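Local structure of alcohol dehydrogenase (Comamonas sp. 26, 6ZDZ) at residues Y20-A25 with A45-E50; I84-A89 with V136-V141. The protein probably catalyses the NAD(P)-dependent interconversion of alcohols and carbonyl compounds. All coordinates share one frame; numbering follows the deposited sequence.

How the interactions relate
Interaction 2 lies at the heart of the chain, where strands 82-87 and 134-138 run side by side in the parallel sheet; interaction 1 sits further out, joining helices 15-27 and 38-52, and the centres of the two contacts are about 18 Å apart. Backbone hydrogen bonds and a buried amide pair dominate the strand contact, whereas the helices meet through one leucine and a salt bridge between partly exposed side chains. Helix 15-27 ties the two together, its Tyr20 and Phe24 packing on the sheet, with Phe24 CE2 3.9 Å from Ile86 CD1 and Tyr20 OH 3.8 Å from Ile138 CD1.

Interaction 1: residues Y20-A25 with A45-E50; sequences YAERFA and ASRLRE
Helices 20-25 and 45-50 run nearly parallel, their axes 10.3 Å apart at closest approach and inclined by -15°, with Glu22 and Leu48 facing each other in register. Leu48 fills the space between them. Its CD1 lies 3.8 Å from Glu22 CA and reaches past it to the methyl groups of Ala21 and Ala25, the nearer being Ala25 CB at 4.1 Å. The other branch, CD2, lies against the aliphatic part of Glu22, 3.9 Å from CG, the two side chains crossing at about a right angle. The small alanines let the isobutyl group come close to the helix backbone. These are neighbouring helices on one side of the Rossmann-fold sheet, and strand 31-35, on which Ala21 and Ala25 rest, links them in the chain.

Beyond the leucine, Glu22 extends with CG anti to the backbone N (chi1 -177°), carrying its carboxylate to the guanidinium of Arg47, whose chain bends at chi3. Both terminal nitrogens converge on one oxygen: NH1 is 3.0 Å from Glu22 OE2, and NH2 makes a weak bond to the same atom. OE2 lies near the guanidinium plane, but NH1 meets it from above the carboxylate, the two planes being 73° apart. The strongest polar partner of Glu22 is Arg26, salt-bridged to the same OE2; Glu51 takes Arg47 NH1, and Arg23 NH1 adds a weak bond to Glu22 OE1, extending the charge network.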
# COMPACT_ATOMS: atom_id res chain seq x y z
N TYR A 20 13.55 -15.00 -13.55
CA TYR A 20 12.35 -15.84 -13.53
C TYR A 20 12.05 -16.41 -14.91
O TYR A 20 11.70 -17.59 -15.04
CB TYR A 20 11.15 -15.04 -13.02
CG TYR A 20 10.85 -15.23 -11.55
CD1 TYR A 20 10.22 -16.38 -11.10
CD2 TYR A 20 11.17 -14.25 -10.62
CE1 TYR A 20 9.93 -16.56 -9.75
CE2 TYR A 20 10.89 -14.41 -9.28
CZ TYR A 20 10.27 -15.57 -8.85
OH TYR A 20 9.98 -15.73 -7.51
N ALA A 21 12.17 -15.58 -15.95
CA ALA A 21 11.94 -16.05 -17.31
C ALA A 21 12.91 -17.17 -17.67
O ALA A 21 12.52 -18.17 -18.29
CB ALA A 21 12.06 -14.89 -18.30
N GLU A 22 14.18 -17.01 -17.30
CA GLU A 22 15.18 -18.02 -17.62
C GLU A 22 14.88 -19.34 -16.91
O GLU A 22 15.00 -20.42 -17.51
CB GLU A 22 16.57 -17.51 -17.25
CG GLU A 22 17.71 -18.45 -17.59
CD GLU A 22 19.07 -17.82 -17.33
OE1 GLU A 22 19.16 -16.98 -16.40
OE2 GLU A 22 20.03 -18.15 -18.04
N ARG A 23 14.49 -19.28 -15.63
CA ARG A 23 14.23 -20.50 -14.88
C ARG A 23 13.00 -21.23 -15.41
O ARG A 23 13.03 -22.45 -15.59
CB ARG A 23 14.05 -20.17 -13.39
CG ARG A 23 15.28 -19.56 -12.73
CD ARG A 23 16.47 -20.49 -12.79
NE ARG A 23 17.59 -19.98 -12.00
CZ ARG A 23 18.60 -19.28 -12.50
NH1 ARG A 23 18.64 -18.99 -13.79
NH2 ARG A 23 19.58 -18.86 -11.70
N PHE A 24 11.91 -20.50 -15.66
CA PHE A 24 10.69 -21.15 -16.13
C PHE A 24 10.85 -21.71 -17.53
O PHE A 24 10.26 -22.75 -17.85
CB PHE A 24 9.51 -20.16 -16.08
CG PHE A 24 8.88 -20.04 -14.72
CD1 PHE A 24 8.36 -21.15 -14.08
CD2 PHE A 24 8.80 -18.80 -14.10
CE1 PHE A 24 7.78 -21.03 -12.83
CE2 PHE A 24 8.21 -18.68 -12.85
CZ PHE A 24 7.70 -19.80 -12.22
N ALA A 25 11.63 -21.04 -18.38
CA ALA A 25 11.88 -21.57 -19.72
C ALA A 25 12.65 -22.87 -19.65
O ALA A 25 12.35 -23.82 -20.39
CB ALA A 25 12.63 -20.53 -20.56
N ALA A 45 14.92 -13.29 -24.94
CA ALA A 45 14.00 -14.24 -25.57
C ALA A 45 14.70 -15.07 -26.64
O ALA A 45 14.49 -16.28 -26.72
CB ALA A 45 12.80 -13.50 -26.16
N SER A 46 15.53 -14.43 -27.46
CA SER A 46 16.26 -15.16 -28.50
C SER A 46 17.15 -16.24 -27.90
O SER A 46 17.20 -17.36 -28.41
CB SER A 46 17.08 -14.19 -29.34
OG SER A 46 16.25 -13.28 -30.04
N ARG A 47 17.86 -15.92 -26.81
CA ARG A 47 18.71 -16.92 -26.17
C ARG A 47 17.89 -18.05 -25.56
O ARG A 47 18.25 -19.22 -25.69
CB ARG A 47 19.59 -16.26 -25.11
CG ARG A 47 20.43 -17.26 -24.32
CD ARG A 47 21.39 -16.57 -23.35
NE ARG A 47 20.70 -15.92 -22.24
CZ ARG A 47 20.34 -16.55 -21.12
NH1 ARG A 47 20.59 -17.84 -20.97
NH2 ARG A 47 19.73 -15.88 -20.16
N LEU A 48 16.79 -17.70 -24.90
CA LEU A 48 15.98 -18.73 -24.23
C LEU A 48 15.26 -19.62 -25.23
O LEU A 48 15.07 -20.81 -24.97
CB LEU A 48 14.98 -18.07 -23.29
CG LEU A 48 15.55 -17.41 -22.03
CD1 LEU A 48 14.43 -16.86 -21.16
CD2 LEU A 48 16.40 -18.39 -21.25
N ARG A 49 14.84 -19.07 -26.38
CA ARG A 49 14.24 -19.90 -27.42
C ARG A 49 15.23 -20.95 -27.92
O ARG A 49 14.86 -22.12 -28.11
CB ARG A 49 13.75 -19.03 -28.58
CG ARG A 49 12.53 -18.20 -28.26
CD ARG A 49 12.07 -17.42 -29.48
NE ARG A 49 11.03 -16.45 -29.16
CZ ARG A 49 11.22 -15.14 -29.14
NH1 ARG A 49 12.41 -14.64 -29.43
NH2 ARG A 49 10.22 -14.32 -28.83
N GLU A 50 16.48 -20.56 -28.16
CA GLU A 50 17.47 -21.50 -28.67
C GLU A 50 17.85 -22.53 -27.61
O GLU A 50 18.04 -23.71 -27.92
CB GLU A 50 18.71 -20.76 -29.17
CG GLU A 50 19.69 -21.64 -29.92
CD GLU A 50 21.03 -20.96 -30.16
OE1 GLU A 50 21.19 -19.80 -29.73
OE2 GLU A 50 21.92 -21.59 -30.77

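Interaction 2: residues I84-A89 with V136-V141; sequences ILINNA and VNIGSV
Asn87 and Asn137 lie side by side on adjacent parallel strands, 82-87 being the middle strand of the Rossmann-type sheet; Asn87, Asn88 and Ala89 begin the Asn-Asn-Ala-Gly motif of classical short-chain dehydrogenases. The two side chains point the same way, their amide planes nearly coplanar, 12° apart. Asn87 ND2 gives a straight 2.9 Å bond to Asn137 OD1, almost in line with its C=O. Asn137 ND2 is tied to helix 151-171 through Ser164 OG and Asn87 ND2, weakly, to Pro116 O of helix 102-130. Replacing Asn87 by alanine would probably leave Asn137 OD1 without this donor, its amide held from the Ser164 side.

On the other face Ile86 and Val136 also point the same way; with CG1 beside the backbone N (chi1 -51°) and chi2 of -65° folding CD1 over, Ile86 brings CD1 to 3.6 Å from Val136 CB. Further along, Asn88 OD1 lies 3.8 Å from Ile138 CG2.

The backbone ladder runs Val136 N to Leu85 O (2.9 Å), Asn87 N to Val136 O (2.7 Å), Ile138 N to Asn87 O. Where the strands end, one water donates to Asn87 O and Ile138 O; a second accepts from Ala89 N and donates to Ile138 O at 2.8 Å.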
# COMPACT_ATOMS: atom_id res chain seq x y z
N ILE A 84 0.36 -18.99 -14.59
CA ILE A 84 1.29 -18.40 -13.63
C ILE A 84 1.44 -16.92 -13.95
O ILE A 84 1.68 -16.55 -15.11
CB ILE A 84 2.66 -19.09 -13.65
CG1 ILE A 84 2.54 -20.56 -13.22
CG2 ILE A 84 3.65 -18.36 -12.75
CD1 ILE A 84 3.81 -21.35 -13.39
N LEU A 85 1.29 -16.07 -12.94
CA LEU A 85 1.51 -14.64 -13.05
C LEU A 85 2.59 -14.23 -12.06
O LEU A 85 2.46 -14.48 -10.86
CB LEU A 85 0.23 -13.85 -12.79
CG LEU A 85 0.41 -12.34 -12.62
CD1 LEU A 85 0.87 -11.71 -13.92
CD2 LEU A 85 -0.86 -11.68 -12.13
N ILE A 86 3.66 -13.63 -12.57
CA ILE A 86 4.76 -13.14 -11.75
C ILE A 86 4.64 -11.62 -11.70
O ILE A 86 4.96 -10.92 -12.66
CB ILE A 86 6.12 -13.57 -12.29
CG1 ILE A 86 6.15 -15.08 -12.54
CG2 ILE A 86 7.23 -13.17 -11.33
CD1 ILE A 86 6.01 -15.91 -11.28
N ASN A 87 4.16 -11.10 -10.57
CA ASN A 87 4.01 -9.65 -10.38
C ASN A 87 5.33 -9.09 -9.89
O ASN A 87 5.62 -9.05 -8.69
CB ASN A 87 2.87 -9.35 -9.40
CG ASN A 87 1.56 -9.09 -10.10
OD1 ASN A 87 1.53 -8.59 -11.23
ND2 ASN A 87 0.46 -9.43 -9.44
N ASN A 88 6.16 -8.65 -10.83
CA ASN A 88 7.50 -8.15 -10.54
C ASN A 88 7.65 -6.74 -11.08
O ASN A 88 7.19 -6.42 -12.18
CB ASN A 88 8.57 -9.06 -11.16
CG ASN A 88 9.97 -8.51 -11.01
OD1 ASN A 88 10.51 -8.46 -9.90
ND2 ASN A 88 10.56 -8.09 -12.12
N ALA A 89 8.30 -5.88 -10.29
CA ALA A 89 8.60 -4.52 -10.71
C ALA A 89 9.87 -4.06 -10.01
O ALA A 89 9.91 -4.02 -8.77
CB ALA A 89 7.44 -3.57 -10.40
N VAL A 136 2.28 -15.01 -8.05
CA VAL A 136 3.51 -14.76 -7.30
C VAL A 136 3.73 -13.25 -7.29
O VAL A 136 4.00 -12.64 -8.33
CB VAL A 136 4.71 -15.49 -7.90
CG1 VAL A 136 5.95 -15.27 -7.05
CG2 VAL A 136 4.41 -16.98 -8.03
N ASN A 137 3.62 -12.65 -6.11
CA ASN A 137 3.81 -11.22 -5.93
C ASN A 137 5.20 -10.97 -5.36
O ASN A 137 5.54 -11.50 -4.30
CB ASN A 137 2.73 -10.64 -5.01
CG ASN A 137 1.34 -10.73 -5.62
OD1 ASN A 137 1.15 -10.46 -6.80
ND2 ASN A 137 0.37 -11.11 -4.80
N ILE A 138 5.99 -10.16 -6.05
CA ILE A 138 7.34 -9.83 -5.62
C ILE A 138 7.26 -8.58 -4.76
O ILE A 138 7.11 -7.46 -5.26
CB ILE A 138 8.29 -9.65 -6.81
CG1 ILE A 138 8.27 -10.89 -7.70
CG2 ILE A 138 9.70 -9.37 -6.32
CD1 ILE A 138 8.66 -12.16 -6.99
N GLY A 139 7.35 -8.76 -3.44
CA GLY A 139 7.41 -7.65 -2.52
C GLY A 139 8.83 -7.29 -2.17
O GLY A 139 9.71 -7.31 -3.04
N SER A 140 9.08 -6.96 -0.91
CA SER A 140 10.42 -6.64 -0.43
C SER A 140 10.40 -6.59 1.09
O SER A 140 9.36 -6.30 1.69
CB SER A 140 10.93 -5.31 -1.00
OG SER A 140 12.12 -4.90 -0.34
N VAL A 141 11.55 -6.87 1.70
CA VAL A 141 11.68 -6.73 3.15
C VAL A 141 11.67 -5.27 3.59
O VAL A 141 11.53 -5.00 4.79
CB VAL A 141 12.96 -7.41 3.67
CG1 VAL A 141 12.98 -8.88 3.27
CG2 VAL A 141 14.20 -6.70 3.14
O HOH W 1 4.66 -6.83 -7.04
O HOH W 2 8.08 -6.02 -7.45